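Local coordinates for uncharacterized protein (Eubacterium siraeum, PDB 4OBM) that is of unknown function but belongs to the LytR-CpsA-Psr family and is probably associated with the cell envelope, at residues Thr17-Thr29 with Tyr41-Leu55. Sequence-based numbering, arbitrary orientation.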
ATOM      1  N   THR A  17     -15.728 -10.233  16.677  1.00 53.72           N
ATOM      2  CA  THR A  17     -14.313 -10.515  16.462  1.00 52.16           C
ATOM      3  C   THR A  17     -14.196 -10.953  14.988  1.00 52.68           C
ATOM      4  O   THR A  17     -14.686 -12.032  14.634  1.00 53.89           O
ATOM      5  CB  THR A  17     -13.734 -11.505  17.495  1.00 60.02           C
ATOM      6  OG1 THR A  17     -13.987 -11.011  18.813  1.00 61.52           O
ATOM      7  CG2 THR A  17     -12.228 -11.702  17.329  1.00 56.01           C
ATOM      8  N   PRO A  18     -13.626 -10.079  14.119  1.00 44.06           N
ATOM      9  CA  PRO A  18     -13.513 -10.402  12.677  1.00 43.05           C
ATOM     10  C   PRO A  18     -12.756 -11.686  12.352  1.00 45.76           C
ATOM     11  O   PRO A  18     -11.664 -11.915  12.869  1.00 44.77           O
ATOM     12  CB  PRO A  18     -12.738  -9.213  12.087  1.00 43.15           C
ATOM     13  CG  PRO A  18     -12.809  -8.160  13.082  1.00 47.47           C
ATOM     14  CD  PRO A  18     -13.072  -8.755  14.425  1.00 44.02           C
ATOM     15  N   ASP A  19     -13.325 -12.494  11.447  1.00 42.97           N
ATOM     16  CA  ASP A  19     -12.713 -13.733  10.966  1.00 43.64           C
ATOM     17  C   ASP A  19     -12.040 -13.492   9.585  1.00 45.14           C
ATOM     18  O   ASP A  19     -11.996 -12.347   9.117  1.00 43.46           O
ATOM     19  CB  ASP A  19     -13.735 -14.901  10.925  1.00 46.96           C
ATOM     20  CG  ASP A  19     -15.144 -14.582  10.435  1.00 57.75           C
ATOM     21  OD1 ASP A  19     -15.279 -13.796   9.478  1.00 57.14           O
ATOM     22  OD2 ASP A  19     -16.105 -15.168  10.976  1.00 65.67           O
ATOM     23  N   SER A  20     -11.500 -14.564   8.955  1.00 40.60           N
ATOM     24  CA  SER A  20     -10.790 -14.516   7.669  1.00 39.14           C
ATOM     25  C   SER A  20     -11.658 -14.029   6.486  1.00 40.92           C
ATOM     26  O   SER A  20     -11.094 -13.683   5.452  1.00 39.35           O
ATOM     27  CB  SER A  20     -10.202 -15.884   7.330  1.00 44.21           C
ATOM     28  OG  SER A  20     -11.193 -16.826   6.946  1.00 52.01           O
ATOM     29  N   THR A  21     -13.009 -14.012   6.627  1.00 37.49           N
ATOM     30  CA  THR A  21     -13.932 -13.566   5.569  1.00 36.50           C
ATOM     31  C   THR A  21     -13.799 -12.048   5.354  1.00 37.75           C
ATOM     32  O   THR A  21     -14.159 -11.536   4.289  1.00 37.25           O
ATOM     33  CB  THR A  21     -15.388 -13.970   5.891  1.00 49.36           C
ATOM     34  OG1 THR A  21     -15.836 -13.301   7.070  1.00 50.81           O
ATOM     35  CG2 THR A  21     -15.566 -15.477   6.045  1.00 49.66           C
ATOM     36  N   TYR A  22     -13.240 -11.349   6.354  1.00 33.63           N
ATOM     37  CA  TYR A  22     -13.011  -9.907   6.346  1.00 32.73           C
ATOM     38  C   TYR A  22     -11.657  -9.524   5.722  1.00 34.04           C
ATOM     39  O   TYR A  22     -11.388  -8.334   5.553  1.00 31.63           O
ATOM     40  CB  TYR A  22     -13.106  -9.350   7.771  1.00 33.85           C
ATOM     41  CG  TYR A  22     -14.527  -9.278   8.279  1.00 36.19           C
ATOM     42  CD1 TYR A  22     -15.360  -8.216   7.934  1.00 37.47           C
ATOM     43  CD2 TYR A  22     -15.040 -10.269   9.116  1.00 37.73           C
ATOM     44  CE1 TYR A  22     -16.666  -8.139   8.410  1.00 39.72           C
ATOM     45  CE2 TYR A  22     -16.349 -10.208   9.587  1.00 39.32           C
ATOM     46  CZ  TYR A  22     -17.160  -9.142   9.231  1.00 46.59           C
ATOM     47  OH  TYR A  22     -18.447  -9.073   9.714  1.00 46.87           O
ATOM     48  N   ASP A  23     -10.814 -10.517   5.390  1.00 31.12           N
ATOM     49  CA  ASP A  23      -9.500 -10.266   4.770  1.00 30.69           C
ATOM     50  C   ASP A  23      -9.663  -9.654   3.365  1.00 33.87           C
ATOM     51  O   ASP A  23     -10.558 -10.049   2.617  1.00 33.56           O
ATOM     52  CB  ASP A  23      -8.670 -11.563   4.658  1.00 32.20           C
ATOM     53  CG  ASP A  23      -8.203 -12.228   5.940  1.00 36.68           C
ATOM     54  OD1 ASP A  23      -8.546 -11.728   7.033  1.00 35.08           O
ATOM     55  OD2 ASP A  23      -7.494 -13.257   5.849  1.00 39.78           O
ATOM     56  N   PHE A  24      -8.806  -8.701   3.015  1.00 29.85           N
ATOM     57  CA  PHE A  24      -8.870  -8.111   1.684  1.00 30.29           C
ATOM     58  C   PHE A  24      -7.518  -7.564   1.251  1.00 34.77           C
ATOM     59  O   PHE A  24      -6.657  -7.258   2.089  1.00 35.28           O
ATOM     60  CB  PHE A  24      -9.947  -7.014   1.602  1.00 31.89           C
ATOM     61  CG  PHE A  24      -9.669  -5.743   2.377  1.00 33.40           C
ATOM     62  CD1 PHE A  24     -10.117  -5.595   3.686  1.00 36.95           C
ATOM     63  CD2 PHE A  24      -9.012  -4.672   1.777  1.00 33.51           C
ATOM     64  CE1 PHE A  24      -9.886  -4.405   4.389  1.00 36.57           C
ATOM     65  CE2 PHE A  24      -8.772  -3.496   2.486  1.00 35.16           C
ATOM     66  CZ  PHE A  24      -9.218  -3.366   3.781  1.00 33.53           C
ATOM     67  N   SER A  25      -7.352  -7.419  -0.063  1.00 29.75           N
ATOM     68  CA  SER A  25      -6.188  -6.795  -0.672  1.00 27.84           C
ATOM     69  C   SER A  25      -6.633  -5.728  -1.654  1.00 30.07           C
ATOM     70  O   SER A  25      -7.696  -5.851  -2.268  1.00 27.61           O
ATOM     71  CB  SER A  25      -5.294  -7.818  -1.355  1.00 31.13           C
ATOM     72  OG  SER A  25      -4.485  -8.496  -0.409  1.00 38.28           O
ATOM     73  N   VAL A  26      -5.838  -4.646  -1.735  1.00 27.60           N
ATOM     74  CA  VAL A  26      -6.030  -3.487  -2.613  1.00 26.42           C
ATOM     75  C   VAL A  26      -4.693  -3.137  -3.225  1.00 31.45           C
ATOM     76  O   VAL A  26      -3.699  -2.962  -2.503  1.00 33.37           O
ATOM     77  CB  VAL A  26      -6.645  -2.241  -1.896  1.00 29.78           C
ATOM     78  CG1 VAL A  26      -6.779  -1.040  -2.853  1.00 28.80           C
ATOM     79  CG2 VAL A  26      -7.989  -2.562  -1.234  1.00 30.05           C
ATOM     80  N   LEU A  27      -4.661  -3.019  -4.550  1.00 25.68           N
ATOM     81  CA  LEU A  27      -3.476  -2.562  -5.242  1.00 23.99           C
ATOM     82  C   LEU A  27      -3.530  -1.052  -5.289  1.00 24.82           C
ATOM     83  O   LEU A  27      -4.490  -0.496  -5.797  1.00 23.13           O
ATOM     84  CB  LEU A  27      -3.349  -3.155  -6.654  1.00 24.23           C
ATOM     85  CG  LEU A  27      -2.243  -2.549  -7.529  1.00 27.62           C
ATOM     86  CD1 LEU A  27      -0.866  -2.906  -7.003  1.00 26.37           C
ATOM     87  CD2 LEU A  27      -2.406  -2.980  -8.972  1.00 30.99           C
HETATM   88  N   MSE A  28      -2.502  -0.385  -4.750  1.00 20.04           N
HETATM   89  CA  MSE A  28      -2.451   1.067  -4.766  1.00 17.76           C
HETATM   90  C   MSE A  28      -1.321   1.501  -5.634  1.00 25.34           C
HETATM   91  O   MSE A  28      -0.240   0.904  -5.592  1.00 25.68           O
HETATM   92  CB  MSE A  28      -2.338   1.616  -3.359  1.00 18.10           C
HETATM   93  CG  MSE A  28      -3.625   1.389  -2.570  1.00 22.71           C
HETATM   94 SE   MSE A  28      -3.545   1.980  -0.773  0.75 26.93          SE
HETATM   95  CE  MSE A  28      -1.726   1.418  -0.186  1.00 24.05           C
ATOM     96  N   THR A  29      -1.602   2.487  -6.507  1.00 23.08           N
ATOM     97  CA  THR A  29      -0.628   2.980  -7.476  1.00 22.71           C
ATOM     98  C   THR A  29      -0.634   4.510  -7.471  1.00 25.53           C
ATOM     99  O   THR A  29      -1.619   5.123  -7.070  1.00 24.69           O
ATOM    100  CB  THR A  29      -0.895   2.399  -8.897  1.00 25.75           C
ATOM    101  OG1 THR A  29      -1.970   3.095  -9.528  1.00 20.79           O
ATOM    102  CG2 THR A  29      -1.167   0.893  -8.899  1.00 24.50           C
ATOM    103  N   TYR A  41       3.902   1.348  -7.079  1.00 22.03           N
ATOM    104  CA  TYR A  41       2.996   0.202  -6.951  1.00 22.75           C
ATOM    105  C   TYR A  41       3.163  -0.412  -5.585  1.00 25.85           C
ATOM    106  O   TYR A  41       4.282  -0.621  -5.140  1.00 23.10           O
ATOM    107  CB  TYR A  41       3.275  -0.842  -8.062  1.00 25.32           C
ATOM    108  CG  TYR A  41       3.103  -0.296  -9.463  1.00 26.97           C
ATOM    109  CD1 TYR A  41       4.149   0.351 -10.115  1.00 28.32           C
ATOM    110  CD2 TYR A  41       1.876  -0.371 -10.114  1.00 28.44           C
ATOM    111  CE1 TYR A  41       3.975   0.928 -11.372  1.00 26.86           C
ATOM    112  CE2 TYR A  41       1.697   0.178 -11.385  1.00 29.61           C
ATOM    113  CZ  TYR A  41       2.753   0.824 -12.011  1.00 32.05           C
ATOM    114  OH  TYR A  41       2.584   1.388 -13.246  1.00 26.44           O
HETATM  115  N   MSE A  42       2.043  -0.587  -4.874  1.00 24.25           N
HETATM  116  CA  MSE A  42       2.027  -1.132  -3.519  1.00 22.62           C
HETATM  117  C   MSE A  42       0.712  -1.819  -3.259  1.00 27.04           C
HETATM  118  O   MSE A  42      -0.336  -1.252  -3.546  1.00 26.72           O
HETATM  119  CB  MSE A  42       2.263  -0.009  -2.477  1.00 23.47           C
HETATM  120  CG  MSE A  42       2.318  -0.505  -1.011  1.00 28.45           C
HETATM  121 SE   MSE A  42       2.576   0.915   0.284  0.75 32.86          SE
HETATM  122  CE  MSE A  42       4.392   1.192  -0.031  1.00 28.97           C
ATOM    123  N   THR A  43       0.764  -3.052  -2.749  1.00 23.61           N
ATOM    124  CA  THR A  43      -0.438  -3.760  -2.312  1.00 22.68           C
ATOM    125  C   THR A  43      -0.591  -3.529  -0.801  1.00 25.30           C
ATOM    126  O   THR A  43       0.393  -3.252  -0.110  1.00 23.17           O
ATOM    127  CB  THR A  43      -0.424  -5.249  -2.665  1.00 26.85           C
ATOM    128  OG1 THR A  43       0.724  -5.848  -2.089  1.00 28.87           O
ATOM    129  CG2 THR A  43      -0.493  -5.519  -4.191  1.00 23.29           C
ATOM    130  N   ILE A  44      -1.833  -3.555  -0.316  1.00 23.17           N
ATOM    131  CA  ILE A  44      -2.169  -3.439   1.095  1.00 21.99           C
ATOM    132  C   ILE A  44      -3.098  -4.591   1.369  1.00 25.95           C
ATOM    133  O   ILE A  44      -4.153  -4.689   0.742  1.00 26.87           O
ATOM    134  CB  ILE A  44      -2.694  -2.049   1.556  1.00 24.29           C
ATOM    135  CG1 ILE A  44      -2.908  -2.011   3.088  1.00 24.19           C
ATOM    136  CG2 ILE A  44      -3.903  -1.533   0.745  1.00 26.43           C
ATOM    137  CD1 ILE A  44      -3.113  -0.640   3.689  1.00 30.17           C
ATOM    138  N   THR A  45      -2.657  -5.512   2.228  1.00 22.85           N
ATOM    139  CA  THR A  45      -3.404  -6.712   2.598  1.00 23.15           C
ATOM    140  C   THR A  45      -3.780  -6.655   4.065  1.00 28.99           C
ATOM    141  O   THR A  45      -2.903  -6.656   4.940  1.00 28.37           O
ATOM    142  CB  THR A  45      -2.594  -7.988   2.295  1.00 26.57           C
ATOM    143  OG1 THR A  45      -2.250  -8.013   0.914  1.00 24.98           O
ATOM    144  CG2 THR A  45      -3.350  -9.282   2.661  1.00 21.47           C
ATOM    145  N   TYR A  46      -5.094  -6.634   4.331  1.00 27.17           N
ATOM    146  CA  TYR A  46      -5.629  -6.666   5.684  1.00 27.91           C
ATOM    147  C   TYR A  46      -5.803  -8.116   6.121  1.00 32.22           C
ATOM    148  O   TYR A  46      -6.525  -8.882   5.469  1.00 32.32           O
ATOM    149  CB  TYR A  46      -6.967  -5.909   5.753  1.00 29.60           C
ATOM    150  CG  TYR A  46      -7.709  -6.052   7.068  1.00 32.01           C
ATOM    151  CD1 TYR A  46      -7.129  -5.652   8.270  1.00 33.16           C
ATOM    152  CD2 TYR A  46      -8.995  -6.589   7.112  1.00 33.01           C
ATOM    153  CE1 TYR A  46      -7.808  -5.778   9.479  1.00 32.61           C
ATOM    154  CE2 TYR A  46      -9.687  -6.710   8.316  1.00 33.68           C
ATOM    155  CZ  TYR A  46      -9.096  -6.285   9.494  1.00 37.97           C
ATOM    156  OH  TYR A  46      -9.770  -6.421  10.681  1.00 38.41           O
ATOM    157  N   ILE A  47      -5.104  -8.504   7.195  1.00 29.65           N
ATOM    158  CA  ILE A  47      -5.232  -9.846   7.784  1.00 29.74           C
ATOM    159  C   ILE A  47      -5.995  -9.654   9.099  1.00 33.99           C
ATOM    160  O   ILE A  47      -5.403  -9.236  10.091  1.00 31.96           O
ATOM    161  CB  ILE A  47      -3.891 -10.608   7.965  1.00 32.31           C
ATOM    162  CG1 ILE A  47      -2.902 -10.388   6.788  1.00 32.72           C
ATOM    163  CG2 ILE A  47      -4.133 -12.099   8.316  1.00 31.77           C
ATOM    164  CD1 ILE A  47      -3.020 -11.291   5.561  1.00 44.83           C
ATOM    165  N   ALA A  48      -7.316  -9.901   9.075  1.00 33.61           N
ATOM    166  CA  ALA A  48      -8.217  -9.712  10.209  1.00 35.47           C
ATOM    167  C   ALA A  48      -7.807 -10.514  11.443  1.00 42.99           C
ATOM    168  O   ALA A  48      -7.906  -9.978  12.545  1.00 42.87           O
ATOM    169  CB  ALA A  48      -9.642 -10.061   9.821  1.00 36.75           C
ATOM    170  N   LYS A  49      -7.346 -11.772  11.269  1.00 42.98           N
ATOM    171  CA  LYS A  49      -6.915 -12.642  12.382  1.00 44.70           C
ATOM    172  C   LYS A  49      -5.749 -11.999  13.166  1.00 47.89           C
ATOM    173  O   LYS A  49      -5.732 -12.069  14.395  1.00 48.46           O
ATOM    174  CB  LYS A  49      -6.497 -14.028  11.854  1.00 48.28           C
ATOM    175  CG  LYS A  49      -6.424 -15.110  12.926  1.00 73.04           C
ATOM    176  CD  LYS A  49      -5.688 -16.362  12.441  1.00 86.47           C
ATOM    177  CE  LYS A  49      -4.234 -16.388  12.857  1.00 97.54           C
ATOM    178  NZ  LYS A  49      -3.543 -17.611  12.370  1.00106.50           N
ATOM    179  N   ASN A  50      -4.809 -11.347  12.445  1.00 41.62           N
ATOM    180  CA  ASN A  50      -3.621 -10.709  13.011  1.00 40.74           C
ATOM    181  C   ASN A  50      -3.812  -9.206  13.304  1.00 41.87           C
ATOM    182  O   ASN A  50      -2.897  -8.580  13.846  1.00 40.44           O
ATOM    183  CB  ASN A  50      -2.436 -10.898  12.058  1.00 41.84           C
ATOM    184  CG  ASN A  50      -1.807 -12.262  12.133  1.00 57.88           C
ATOM    185  OD1 ASN A  50      -2.387 -13.265  11.715  1.00 49.91           O
ATOM    186  ND2 ASN A  50      -0.588 -12.324  12.648  1.00 53.12           N
ATOM    187  N   ASN A  51      -4.996  -8.635  12.973  1.00 36.95           N
ATOM    188  CA  ASN A  51      -5.311  -7.208  13.154  1.00 35.27           C
ATOM    189  C   ASN A  51      -4.170  -6.352  12.579  1.00 35.73           C
ATOM    190  O   ASN A  51      -3.677  -5.424  13.228  1.00 34.59           O
ATOM    191  CB  ASN A  51      -5.594  -6.857  14.637  1.00 36.22           C
ATOM    192  CG  ASN A  51      -6.865  -7.440  15.195  1.00 51.48           C
ATOM    193  OD1 ASN A  51      -6.844  -8.307  16.071  1.00 43.13           O
ATOM    194  ND2 ASN A  51      -8.005  -6.961  14.724  1.00 40.04           N
ATOM    195  N   THR A  52      -3.714  -6.717  11.375  1.00 32.42           N
ATOM    196  CA  THR A  52      -2.613  -6.021  10.720  1.00 31.65           C
ATOM    197  C   THR A  52      -2.924  -5.761   9.244  1.00 33.68           C
ATOM    198  O   THR A  52      -3.763  -6.429   8.632  1.00 33.18           O
ATOM    199  CB  THR A  52      -1.261  -6.775  10.916  1.00 40.80           C
ATOM    200  OG1 THR A  52      -0.182  -5.856  10.712  1.00 36.43           O
ATOM    201  CG2 THR A  52      -1.094  -7.989   9.995  1.00 39.34           C
ATOM    202  N   PHE A  53      -2.228  -4.763   8.704  1.00 28.16           N
ATOM    203  CA  PHE A  53      -2.243  -4.356   7.311  1.00 26.40           C
ATOM    204  C   PHE A  53      -0.825  -4.592   6.787  1.00 29.94           C
ATOM    205  O   PHE A  53       0.114  -4.052   7.361  1.00 30.47           O
ATOM    206  CB  PHE A  53      -2.690  -2.886   7.189  1.00 26.46           C
ATOM    207  CG  PHE A  53      -4.129  -2.650   7.578  1.00 27.16           C
ATOM    208  CD1 PHE A  53      -5.153  -2.754   6.633  1.00 29.45           C
ATOM    209  CD2 PHE A  53      -4.468  -2.300   8.884  1.00 28.09           C
ATOM    210  CE1 PHE A  53      -6.487  -2.507   6.989  1.00 30.13           C
ATOM    211  CE2 PHE A  53      -5.808  -2.074   9.242  1.00 30.69           C
ATOM    212  CZ  PHE A  53      -6.807  -2.168   8.289  1.00 28.19           C
ATOM    213  N   VAL A  54      -0.655  -5.469   5.782  1.00 25.86           N
ATOM    214  CA  VAL A  54       0.663  -5.817   5.221  1.00 25.04           C
ATOM    215  C   VAL A  54       0.861  -5.048   3.917  1.00 29.45           C
ATOM    216  O   VAL A  54       0.053  -5.174   2.990  1.00 29.59           O
ATOM    217  CB  VAL A  54       0.842  -7.347   5.018  1.00 28.97           C
ATOM    218  CG1 VAL A  54       2.248  -7.686   4.512  1.00 28.48           C
ATOM    219  CG2 VAL A  54       0.540  -8.110   6.306  1.00 29.60           C
ATOM    220  N   LEU A  55       1.929  -4.265   3.839  1.00 25.28           N
ATOM    221  CA  LEU A  55       2.222  -3.521   2.614  1.00 24.71           C
ATOM    222  C   LEU A  55       3.308  -4.223   1.833  1.00 25.62           C
ATOM    223  O   LEU A  55       4.246  -4.723   2.432  1.00 27.61           O
ATOM    224  CB  LEU A  55       2.646  -2.067   2.897  1.00 24.92           C
ATOM    225  CG  LEU A  55       1.717  -1.203   3.761  1.00 29.51           C
ATOM    226  CD1 LEU A  55       2.506  -0.119   4.473  1.00 28.64           C
ATOM    227  CD2 LEU A  55       0.618  -0.577   2.919  1.00 31.56           C
TER
HETATM  228  O   HOH W   1      -7.860 -13.401   9.042  1.00 40.40           O
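Phe24 to Thr29 pair with Tyr41 to Tyr46 as the first antiparallel beta hairpin of the central mixed sheet, and Thr52 to Leu55 add the next strand. Backbone bonds close the pairs Val26–Ile44 and Met28–Met42; Phe24–Tyr46 has one firm bond, from Tyr46 N, and a weak one back from Phe24 N. Ser25 and Thr45 suit a close non-hydrogen-bonded pair because their small hydroxyls, OG and OG1, bond each other at 2.6 Å, with Ile94 of neighbouring strand 94-100 against Ser25. On the other face the Phe24 ring, oblique to that of Tyr46, accepts Tyr46 CB 3.9 Å from its centroid (CH-pi), while CZ reaches the edge of Phe53.

Asp23 can be followed outward: CB lies 3.5 Å and CG 3.8 Å from Tyr46 O, and chi1 (-66°) sets CG beside its own backbone N. The short carboxylate just spans to the turn: OD2 nears Ile47 CG2 (4.3 Å), and OD1 accepts Ala48 N at 3.0 Å, from above the carboxylate plane. With an alanine in its place, Ala48 N would probably lose its acceptor and a water one of its holds. Ala48, small enough to fit, places CB against Pro18 CB and Tyr22 CB, 3.4 Å from Asp19 O. That water, 2.7 Å from Asp23 OD1, donates to it and accepts Lys49 N.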